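Local coordinates for protein decapping nuclease RAI1 (Scheffersomyces stipitis, PDB 5BTO) that hydrolyses NAD caps, and also cap and triphosphate 5' ends, of RNA with a divalent metal ion, and binds and stimulates the exoribonuclease RAT1, at residues A93-K96 with Y97-H101; C178-S181 with G182-E186; L337-Y340 with G341-E345; S382-R385 with N386-L390. All coordinates share one frame; numbering follows the deposited sequence.

How the interactions relate
All four contacts are local, each lying along a single helix of the nuclease fold, and no two touch. Interaction 3 is the most buried: apolar groups cover aromatic faces where helix 333-350 meets the central sheet and helix 115-123. Interactions 1, 2 and 4 are partly buried. Interaction 1 has a salt bridge on its outer side, whereas interaction 2, across the chain's centre from interaction 3, mixes aromatic packing with a serine-to-carbonyl bond and ends at a metal ligand. Interaction 4 differs from the rest in its backbone, since its helix widens and stops there. Interactions 1 and 4, whose nearest atoms are about 9 Å apart, both meet helix 392-400.

Interaction 1: residues A93-K96 with Y97-H101; sequences ALTK and YEQEH
The Tyr-97 ring turns an edge, near its own plane, to the carbonyl oxygen of Leu-94, and elsewhere meets Phe-30 of strand 27-34. The carboxylate of Glu-100 is approached by Lys-96 NZ, 3.0 Å from OE2 on its syn side and 18° out of the carboxylate plane. A weak second bond of 3.3 Å runs from NZ to OE1 of the same group. The lysine chain is extended until its last torsion, where a bend (chi4 59°) swings the ammonium over to the glutamate one turn later. With a methionine in place of Lys-96, the Glu-100 carboxylate would probably lose its charged mate and be free to turn. The amide of Gln-99 runs alongside Thr-95, with NE2 3.4 Å from the threonine CG2, while Thr-95 OG1 bonds back to Leu-91 O. The Glu-98 carboxylate lies against Leu-94, OE2 being 3.5 Å from CD1, yet its polar partners are Trp-397, Arg-398 and the Val-107 backbone. Helix 87-101 is therefore amphipathic: a flexible lysine and glutamate suit the outer side, whereas the buried glutamate is satisfied by several donors, which would be expected to favour its ionised form.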
loop_
_atom_site.group_PDB
_atom_site.type_symbol
_atom_site.label_atom_id
_atom_site.label_comp_id
_atom_site.label_asym_id
_atom_site.label_seq_id
_atom_site.Cartn_x
_atom_site.Cartn_y
_atom_site.Cartn_z
ATOM N N ALA A 93 -1.937 11.716 34.555
ATOM C CA ALA A 93 -3.335 11.356 34.756
ATOM C C ALA A 93 -3.532 9.840 34.707
ATOM O O ALA A 93 -4.313 9.287 35.469
ATOM C CB ALA A 93 -4.214 12.045 33.711
ATOM N N LEU A 94 -2.819 9.169 33.801
ATOM C CA LEU A 94 -2.946 7.720 33.653
ATOM C C LEU A 94 -2.440 6.989 34.894
ATOM O O LEU A 94 -3.033 6.004 35.344
ATOM C CB LEU A 94 -2.173 7.234 32.415
ATOM C CG LEU A 94 -2.145 5.724 32.191
ATOM C CD1 LEU A 94 -3.537 5.137 32.014
ATOM C CD2 LEU A 94 -1.265 5.413 30.973
ATOM N N THR A 95 -1.343 7.479 35.449
ATOM C CA THR A 95 -0.781 6.885 36.659
ATOM C C THR A 95 -1.813 6.938 37.786
ATOM O O THR A 95 -2.028 5.956 38.494
ATOM C CB THR A 95 0.508 7.603 37.078
ATOM O OG1 THR A 95 1.505 7.421 36.057
ATOM C CG2 THR A 95 1.039 7.027 38.390
ATOM N N LYS A 96 -2.446 8.089 37.931
ATOM C CA LYS A 96 -3.450 8.270 38.980
ATOM C C LYS A 96 -4.604 7.302 38.772
ATOM O O LYS A 96 -5.093 6.676 39.714
ATOM C CB LYS A 96 -3.926 9.715 38.975
ATOM C CG LYS A 96 -4.941 10.067 40.068
ATOM C CD LYS A 96 -5.302 11.535 39.956
ATOM C CE LYS A 96 -6.303 11.958 41.034
ATOM N NZ LYS A 96 -5.764 11.718 42.410
ATOM N N TYR A 97 -5.047 7.173 37.526
ATOM C CA TYR A 97 -6.105 6.224 37.213
ATOM C C TYR A 97 -5.720 4.775 37.552
ATOM O O TYR A 97 -6.507 4.035 38.158
ATOM C CB TYR A 97 -6.529 6.346 35.738
ATOM C CG TYR A 97 -7.432 5.217 35.309
ATOM C CD1 TYR A 97 -8.784 5.235 35.618
ATOM C CD2 TYR A 97 -6.926 4.110 34.629
ATOM C CE1 TYR A 97 -9.611 4.207 35.253
ATOM C CE2 TYR A 97 -7.756 3.065 34.257
ATOM C CZ TYR A 97 -9.101 3.124 34.580
ATOM O OH TYR A 97 -9.951 2.102 34.229
ATOM N N GLU A 98 -4.516 4.362 37.171
ATOM C CA GLU A 98 -4.108 2.987 37.406
ATOM C C GLU A 98 -4.037 2.680 38.902
ATOM O O GLU A 98 -4.500 1.634 39.354
ATOM C CB GLU A 98 -2.791 2.679 36.679
ATOM C CG GLU A 98 -2.973 2.801 35.164
ATOM C CD GLU A 98 -1.712 2.531 34.362
ATOM O OE1 GLU A 98 -0.598 2.600 34.929
ATOM O OE2 GLU A 98 -1.857 2.261 33.147
ATOM N N GLN A 99 -3.487 3.622 39.655
ATOM C CA GLN A 99 -3.387 3.498 41.118
ATOM C C GLN A 99 -4.743 3.456 41.821
ATOM O O GLN A 99 -4.944 2.682 42.762
ATOM C CB GLN A 99 -2.599 4.677 41.666
ATOM C CG GLN A 99 -1.125 4.630 41.328
ATOM C CD GLN A 99 -0.430 5.940 41.607
ATOM O OE1 GLN A 99 -1.078 6.966 41.815
ATOM N NE2 GLN A 99 0.899 5.916 41.621
ATOM N N GLU A 100 -5.665 4.307 41.383
ATOM C CA GLU A 100 -6.887 4.540 42.160
ATOM C C GLU A 100 -8.138 3.820 41.666
ATOM O O GLU A 100 -9.068 3.576 42.447
ATOM C CB GLU A 100 -7.143 6.044 42.291
ATOM C CG GLU A 100 -6.026 6.753 43.053
ATOM C CD GLU A 100 -6.165 8.259 43.069
ATOM O OE1 GLU A 100 -7.229 8.767 42.663
ATOM O OE2 GLU A 100 -5.204 8.934 43.498
ATOM N N HIS A 101 -8.164 3.470 40.383
ATOM C CA HIS A 101 -9.365 2.885 39.809
ATOM C C HIS A 101 -9.133 1.588 39.047
ATOM O O HIS A 101 -10.089 0.896 38.694
ATOM C CB HIS A 101 -10.095 3.920 38.943
ATOM C CG HIS A 101 -10.525 5.127 39.715
ATOM N ND1 HIS A 101 -11.550 5.086 40.635
ATOM C CD2 HIS A 101 -10.041 6.392 39.747
ATOM C CE1 HIS A 101 -11.694 6.278 41.185
ATOM N NE2 HIS A 101 -10.789 7.089 40.664
#

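Interaction 2: residues C178-S181 with G182-E186; sequences CEFS and GYKFE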
loop_
_atom_site.group_PDB
_atom_site.type_symbol
_atom_site.label_atom_id
_atom_site.label_comp_id
_atom_site.label_asym_id
_atom_site.label_seq_id
_atom_site.Cartn_x
_atom_site.Cartn_y
_atom_site.Cartn_z
ATOM N N CYS A 178 -9.907 35.005 12.689
ATOM C CA CYS A 178 -10.618 33.752 12.439
ATOM C C CYS A 178 -10.342 32.732 13.546
ATOM O O CYS A 178 -11.243 32.016 13.984
ATOM C CB CYS A 178 -10.242 33.166 11.075
ATOM S SG CYS A 178 -10.956 34.018 9.640
ATOM N N GLU A 179 -9.095 32.668 14.001
ATOM C CA GLU A 179 -8.737 31.745 15.078
ATOM C C GLU A 179 -9.452 32.142 16.363
ATOM O O GLU A 179 -9.978 31.297 17.086
ATOM C CB GLU A 179 -7.223 31.731 15.312
ATOM C CG GLU A 179 -6.788 30.714 16.365
ATOM C CD GLU A 179 -5.372 30.939 16.875
ATOM O OE1 GLU A 179 -4.842 30.042 17.567
ATOM O OE2 GLU A 179 -4.792 32.009 16.594
ATOM N N PHE A 180 -9.460 33.439 16.646
ATOM C CA PHE A 180 -10.120 33.957 17.835
ATOM C C PHE A 180 -11.609 33.636 17.830
ATOM O O PHE A 180 -12.170 33.241 18.854
ATOM C CB PHE A 180 -9.917 35.470 17.945
ATOM C CG PHE A 180 -10.747 36.113 19.018
ATOM C CD1 PHE A 180 -10.332 36.091 20.341
ATOM C CD2 PHE A 180 -11.944 36.739 18.707
ATOM C CE1 PHE A 180 -11.093 36.686 21.334
ATOM C CE2 PHE A 180 -12.712 37.331 19.695
ATOM C CZ PHE A 180 -12.288 37.301 21.011
ATOM N N SER A 181 -12.241 33.808 16.671
ATOM C CA SER A 181 -13.683 33.621 16.535
ATOM C C SER A 181 -14.172 32.251 17.013
ATOM O O SER A 181 -15.293 32.132 17.500
ATOM C CB SER A 181 -14.134 33.894 15.093
ATOM O OG SER A 181 -13.702 32.880 14.198
ATOM N N GLY A 182 -13.339 31.223 16.877
ATOM C CA GLY A 182 -13.703 29.890 17.325
ATOM C C GLY A 182 -13.803 29.832 18.840
ATOM O O GLY A 182 -14.765 29.294 19.396
ATOM N N TYR A 183 -12.802 30.395 19.510
ATOM C CA TYR A 183 -12.815 30.487 20.964
ATOM C C TYR A 183 -13.931 31.406 21.457
ATOM O O TYR A 183 -14.546 31.140 22.490
ATOM C CB TYR A 183 -11.457 30.960 21.494
ATOM C CG TYR A 183 -10.316 30.021 21.166
ATOM C CD1 TYR A 183 -10.137 28.841 21.871
ATOM C CD2 TYR A 183 -9.420 30.314 20.146
ATOM C CE1 TYR A 183 -9.098 27.977 21.572
ATOM C CE2 TYR A 183 -8.377 29.454 19.839
ATOM C CZ TYR A 183 -8.221 28.289 20.557
ATOM O OH TYR A 183 -7.186 27.430 20.263
ATOM N N LYS A 184 -14.196 32.483 20.721
ATOM C CA LYS A 184 -15.272 33.401 21.086
ATOM C C LYS A 184 -16.616 32.687 21.008
ATOM O O LYS A 184 -17.465 32.842 21.886
ATOM C CB LYS A 184 -15.269 34.631 20.171
ATOM C CG LYS A 184 -16.404 35.627 20.428
ATOM C CD LYS A 184 -16.281 36.310 21.790
ATOM C CE LYS A 184 -17.282 37.453 21.930
ATOM N NZ LYS A 184 -17.035 38.297 23.133
ATOM N N PHE A 185 -16.804 31.893 19.957
ATOM C CA PHE A 185 -18.037 31.150 19.799
ATOM C C PHE A 185 -18.243 30.230 20.996
ATOM O O PHE A 185 -19.336 30.160 21.550
ATOM C CB PHE A 185 -18.028 30.347 18.496
ATOM C CG PHE A 185 -19.283 29.559 18.261
ATOM C CD1 PHE A 185 -20.518 30.197 18.176
ATOM C CD2 PHE A 185 -19.233 28.180 18.117
ATOM C CE1 PHE A 185 -21.681 29.466 17.957
ATOM C CE2 PHE A 185 -20.387 27.447 17.896
ATOM C CZ PHE A 185 -21.617 28.093 17.821
ATOM N N GLU A 186 -17.192 29.531 21.409
ATOM C CA GLU A 186 -17.317 28.645 22.562
ATOM C C GLU A 186 -17.758 29.438 23.783
ATOM O O GLU A 186 -18.634 29.008 24.534
ATOM C CB GLU A 186 -16.003 27.928 22.849
ATOM C CG GLU A 186 -15.559 26.983 21.753
ATOM C CD GLU A 186 -14.371 26.146 22.169
ATOM O OE1 GLU A 186 -13.237 26.453 21.739
ATOM O OE2 GLU A 186 -14.575 25.181 22.933
#
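Backbone bonds between residues four apart join Phe-180 to Lys-184 and Ser-181 to Phe-185. Lys-184 N lies 2.9 Å from Phe-180 O, and Phe-185 N is equally close to Ser-181 O. Two residues earlier, at Gly-182, the pattern slackens: its N makes a weak bond to Glu-179 O and stands 3.7 Å from Cys-178 O. That last carbonyl takes instead a short bond of 2.6 Å from Ser-181 OG. With chi1 at 71°, the serine hydroxyl sits between its own N and carbonyl carbon and reaches back along the helix, so a small hydroxyl residue suits this buried place.

Apolar contacts occupy the flank. Phe-180 and Lys-184 run side by side in the same direction, with ring atom CE2 3.7 Å from the lysine CB; the Phe-180 ring also meets Phe-75 and Tyr-72 edge-to-face. Tyr-183 crosses the aliphatic part of Glu-179, its CE2 4.0 Å from CG, and the ring plane is turned 58° from the carboxylate.

Of the charged groups, Glu-179 pairs with Lys-77, and Glu-186 binds the divalent metal. Glu-186 OE2 lies close to OD1 of Asp-237, another metal ligand. Such a gathering of acidic oxygens suits a cation site, and the helix delivers one of its ligands while its aromatic side is held in the fold.

Interaction 3: residues L337-Y340 with G341-E345; sequences LKWY and GAVIE
Helix 333-350 is regular where Leu-337 to Tyr-340 bond to Gly-341 to Ile-344, each NH reaching the carbonyl four residues earlier. Gly-341 N lies 2.9 Å from Leu-337 O. The straightest of the four joins Ile-344 N to Tyr-340 O, 3.0 Å apart with an angle of 171° at the hydrogen.

The same spacing lays two aliphatic chains over two aromatic rings. Val-343 CG2 sits above one face of the Trp-339 indole, 3.5 Å from the centroid of the six-membered ring, in a CH-pi contact; it comes nearest, at 3.3 Å, to CZ2. The valine places this methyl anti to its carbonyl carbon (chi1 172° for CG1), which points it back toward the preceding turn. Ile-344 CG1 likewise lies over a face of Tyr-340, 4.1 Å from the ring centroid and 19° off its normal. Branched aliphatic residues suit these positions because they offer C-H groups to a broad aromatic face. A serine in place of Trp-339 would probably open a gap beside Val-343 and leave its methyl without the ring it covers.

Trp-339 meets Phe-371 of strand 370-375 edge-to-face, while Val-343 rests on Leu-121 of helix 115-123. Tyr-340 and Ile-344 pack together on Met-118 of that helix and on Ile-225 and Met-230 of strands 216-225 and 228-235.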
loop_
_atom_site.group_PDB
_atom_site.type_symbol
_atom_site.label_atom_id
_atom_site.label_comp_id
_atom_site.label_asym_id
_atom_site.label_seq_id
_atom_site.Cartn_x
_atom_site.Cartn_y
_atom_site.Cartn_z
ATOM N N LEU A 337 -11.450 5.165 7.073
ATOM C CA LEU A 337 -11.410 4.251 8.218
ATOM C C LEU A 337 -10.637 2.964 7.904
ATOM O O LEU A 337 -9.925 2.436 8.763
ATOM C CB LEU A 337 -12.824 3.925 8.709
ATOM C CG LEU A 337 -12.914 3.226 10.066
ATOM C CD1 LEU A 337 -12.276 4.092 11.152
ATOM C CD2 LEU A 337 -14.376 2.924 10.404
ATOM N N LYS A 338 -10.780 2.459 6.683
ATOM C CA LYS A 338 -10.010 1.282 6.265
ATOM C C LYS A 338 -8.509 1.587 6.193
ATOM O O LYS A 338 -7.679 0.740 6.552
ATOM C CB LYS A 338 -10.519 0.746 4.920
ATOM C CG LYS A 338 -11.919 0.139 4.968
ATOM C CD LYS A 338 -12.395 -0.200 3.565
ATOM C CE LYS A 338 -13.855 -0.600 3.545
ATOM N NZ LYS A 338 -14.368 -0.789 2.155
ATOM N N TRP A 339 -8.148 2.779 5.714
ATOM C CA TRP A 339 -6.744 3.202 5.752
ATOM C C TRP A 339 -6.234 3.273 7.200
ATOM O O TRP A 339 -5.154 2.786 7.537
ATOM C CB TRP A 339 -6.570 4.557 5.049
ATOM C CG TRP A 339 -5.365 5.335 5.500
ATOM C CD1 TRP A 339 -5.353 6.438 6.315
ATOM C CD2 TRP A 339 -3.991 5.057 5.186
ATOM N NE1 TRP A 339 -4.064 6.874 6.507
ATOM C CE2 TRP A 339 -3.208 6.047 5.824
ATOM C CE3 TRP A 339 -3.351 4.081 4.410
ATOM C CZ2 TRP A 339 -1.818 6.086 5.726
ATOM C CZ3 TRP A 339 -1.966 4.119 4.305
ATOM C CH2 TRP A 339 -1.212 5.120 4.963
ATOM N N TYR A 340 -7.017 3.893 8.070
ATOM C CA TYR A 340 -6.592 4.042 9.446
ATOM C C TYR A 340 -6.383 2.669 10.093
ATOM O O TYR A 340 -5.405 2.449 10.815
ATOM C CB TYR A 340 -7.663 4.847 10.196
ATOM C CG TYR A 340 -7.398 5.039 11.663
ATOM C CD1 TYR A 340 -6.291 5.757 12.108
ATOM C CD2 TYR A 340 -8.284 4.537 12.608
ATOM C CE1 TYR A 340 -6.058 5.949 13.471
ATOM C CE2 TYR A 340 -8.064 4.721 13.958
ATOM C CZ TYR A 340 -6.953 5.422 14.379
ATOM O OH TYR A 340 -6.741 5.618 15.722
ATOM N N GLY A 341 -7.290 1.740 9.815
ATOM C CA GLY A 341 -7.165 0.394 10.346
ATOM C C GLY A 341 -5.888 -0.263 9.837
ATOM O O GLY A 341 -5.214 -0.989 10.570
ATOM N N ALA A 342 -5.546 0.001 8.583
ATOM C CA ALA A 342 -4.324 -0.579 8.013
ATOM C C ALA A 342 -3.078 -0.039 8.712
ATOM O O ALA A 342 -2.128 -0.786 8.995
ATOM C CB ALA A 342 -4.246 -0.310 6.478
ATOM N N VAL A 343 -3.065 1.268 8.958
ATOM C CA VAL A 343 -1.932 1.907 9.600
ATOM C C VAL A 343 -1.723 1.356 11.011
ATOM O O VAL A 343 -0.607 0.986 11.385
ATOM C CB VAL A 343 -2.131 3.430 9.718
ATOM C CG1 VAL A 343 -1.022 4.043 10.580
ATOM C CG2 VAL A 343 -2.193 4.064 8.341
ATOM N N ILE A 344 -2.799 1.311 11.796
ATOM C CA ILE A 344 -2.676 0.849 13.177
ATOM C C ILE A 344 -2.218 -0.620 13.217
ATOM O O ILE A 344 -1.333 -0.991 13.994
ATOM C CB ILE A 344 -3.989 1.015 13.950
ATOM C CG1 ILE A 344 -4.359 2.503 14.076
ATOM C CG2 ILE A 344 -3.878 0.393 15.342
ATOM C CD1 ILE A 344 -3.312 3.364 14.747
ATOM N N GLU A 345 -2.830 -1.457 12.391
ATOM C CA GLU A 345 -2.415 -2.866 12.320
ATOM C C GLU A 345 -0.933 -3.007 11.939
ATOM O O GLU A 345 -0.205 -3.821 12.514
ATOM C CB GLU A 345 -3.280 -3.616 11.315
ATOM C CG GLU A 345 -2.966 -5.100 11.198
ATOM C CD GLU A 345 -3.698 -5.746 10.033
ATOM O OE1 GLU A 345 -3.455 -5.326 8.884
ATOM O OE2 GLU A 345 -4.522 -6.662 10.261
#

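Interaction 4: residues S382-R385 with N386-L390; sequences SRLR and NGEML
The carbonyl oxygen of Leu-384 is gripped by two backbone NH groups, Met-389 N at 2.9 Å and Leu-390 N at 3.0 Å. The first lies in the carbonyl plane on a lone pair; the second is tilted 17° from that plane. Like Met-389 N, Glu-388 N reaches five residues back, to Arg-383 O at 3.3 Å; Leu-390 N spans six. A bridging water donates to Arg-383 O and Asn-386 O. These long steps make a wider pi-type turn at the C-terminal end of helix 378-388. Glycine suits position 387, because at its backbone angles a side chain would be jammed against the carbonyl oxygen of Asn-386. Asn-386 folds its amide back over the helix, ND2 making weak bonds to both Ser-382 O and OG.

On the other flank Arg-383 and Glu-388 lie side by side as a salt bridge, although the very short NH1 to OE1 separation is doubtful. A bend at chi3 (62°) brings the guanidinium round to the carboxylate, whose plane is turned 54° from its own. Beneath, Leu-384 CD2 lies 3.9 Å from CD of Glu-388, and its CB faces CB of Met-389 at 4.2 Å. Both apolar chains settle on strand 132-139, and Arg-385 NH2 reaches the backbone carbonyls of Ala-138 and Lys-358.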
loop_
_atom_site.group_PDB
_atom_site.type_symbol
_atom_site.label_atom_id
_atom_site.label_comp_id
_atom_site.label_asym_id
_atom_site.label_seq_id
_atom_site.Cartn_x
_atom_site.Cartn_y
_atom_site.Cartn_z
ATOM N N SER A 382 16.863 7.604 23.952
ATOM C CA SER A 382 17.147 8.037 25.313
ATOM C C SER A 382 16.390 9.321 25.659
ATOM O O SER A 382 15.749 9.416 26.708
ATOM C CB SER A 382 18.652 8.241 25.494
ATOM O OG SER A 382 18.944 8.725 26.789
ATOM N N ARG A 383 16.463 10.311 24.775
ATOM C CA ARG A 383 15.717 11.554 24.982
ATOM C C ARG A 383 14.220 11.303 25.230
ATOM O O ARG A 383 13.613 11.897 26.131
ATOM C CB ARG A 383 15.914 12.503 23.796
ATOM C CG ARG A 383 14.987 13.716 23.824
ATOM C CD ARG A 383 15.253 14.680 22.669
ATOM N NE ARG A 383 15.037 14.073 21.355
ATOM C CZ ARG A 383 13.872 14.055 20.713
ATOM N NH1 ARG A 383 12.802 14.604 21.263
ATOM N NH2 ARG A 383 13.773 13.486 19.516
ATOM N N LEU A 384 13.616 10.420 24.441
ATOM C CA LEU A 384 12.180 10.145 24.587
ATOM C C LEU A 384 11.853 9.362 25.862
ATOM O O LEU A 384 10.886 9.676 26.556
ATOM C CB LEU A 384 11.642 9.408 23.358
ATOM C CG LEU A 384 11.779 10.169 22.032
ATOM C CD1 LEU A 384 11.477 9.278 20.832
ATOM C CD2 LEU A 384 10.883 11.404 22.017
ATOM N N ARG A 385 12.661 8.354 26.172
ATOM C CA ARG A 385 12.387 7.487 27.314
ATOM C C ARG A 385 12.742 8.146 28.633
ATOM O O ARG A 385 12.281 7.712 29.692
ATOM C CB ARG A 385 13.138 6.153 27.181
ATOM C CG ARG A 385 12.568 5.266 26.100
ATOM C CD ARG A 385 13.338 3.963 25.949
ATOM N NE ARG A 385 12.786 3.210 24.827
ATOM C CZ ARG A 385 11.762 2.376 24.927
ATOM N NH1 ARG A 385 11.188 2.173 26.113
ATOM N NH2 ARG A 385 11.307 1.751 23.845
ATOM N N ASN A 386 13.553 9.196 28.567
ATOM C CA ASN A 386 14.066 9.831 29.774
ATOM C C ASN A 386 13.653 11.294 29.936
ATOM O O ASN A 386 14.450 12.130 30.365
ATOM C CB ASN A 386 15.589 9.671 29.845
ATOM C CG ASN A 386 16.009 8.223 30.032
ATOM O OD1 ASN A 386 15.574 7.556 30.973
ATOM N ND2 ASN A 386 16.846 7.727 29.133
ATOM N N GLY A 387 12.396 11.596 29.617
ATOM C CA GLY A 387 11.879 12.935 29.836
ATOM C C GLY A 387 10.813 13.428 28.877
ATOM O O GLY A 387 9.750 13.871 29.313
ATOM N N GLU A 388 11.079 13.369 27.574
ATOM C CA GLU A 388 10.134 13.940 26.610
ATOM C C GLU A 388 8.827 13.158 26.482
ATOM O O GLU A 388 7.749 13.754 26.479
ATOM C CB GLU A 388 10.763 14.163 25.224
ATOM C CG GLU A 388 9.714 14.592 24.176
ATOM C CD GLU A 388 10.304 15.185 22.900
ATOM O OE1 GLU A 388 11.444 15.698 22.946
ATOM O OE2 GLU A 388 9.613 15.150 21.849
ATOM N N MET A 389 8.919 11.836 26.381
ATOM C CA MET A 389 7.730 10.985 26.275
ATOM C C MET A 389 7.396 10.322 27.615
ATOM O O MET A 389 6.361 10.608 28.222
ATOM C CB MET A 389 7.937 9.916 25.193
ATOM C CG MET A 389 6.764 8.955 25.001
ATOM S SD MET A 389 5.818 9.280 23.507
ATOM C CE MET A 389 7.188 9.504 22.351
ATOM N N LEU A 390 8.271 9.429 28.067
ATOM C CA LEU A 390 8.091 8.776 29.362
ATOM C C LEU A 390 8.621 9.670 30.470
ATOM O O LEU A 390 9.647 10.346 30.301
ATOM C CB LEU A 390 8.810 7.424 29.392
ATOM C CG LEU A 390 8.407 6.405 28.322
ATOM C CD1 LEU A 390 9.203 5.107 28.468
ATOM C CD2 LEU A 390 6.909 6.133 28.337
HETATM O O HOH W 1 14.309 13.961 27.904
#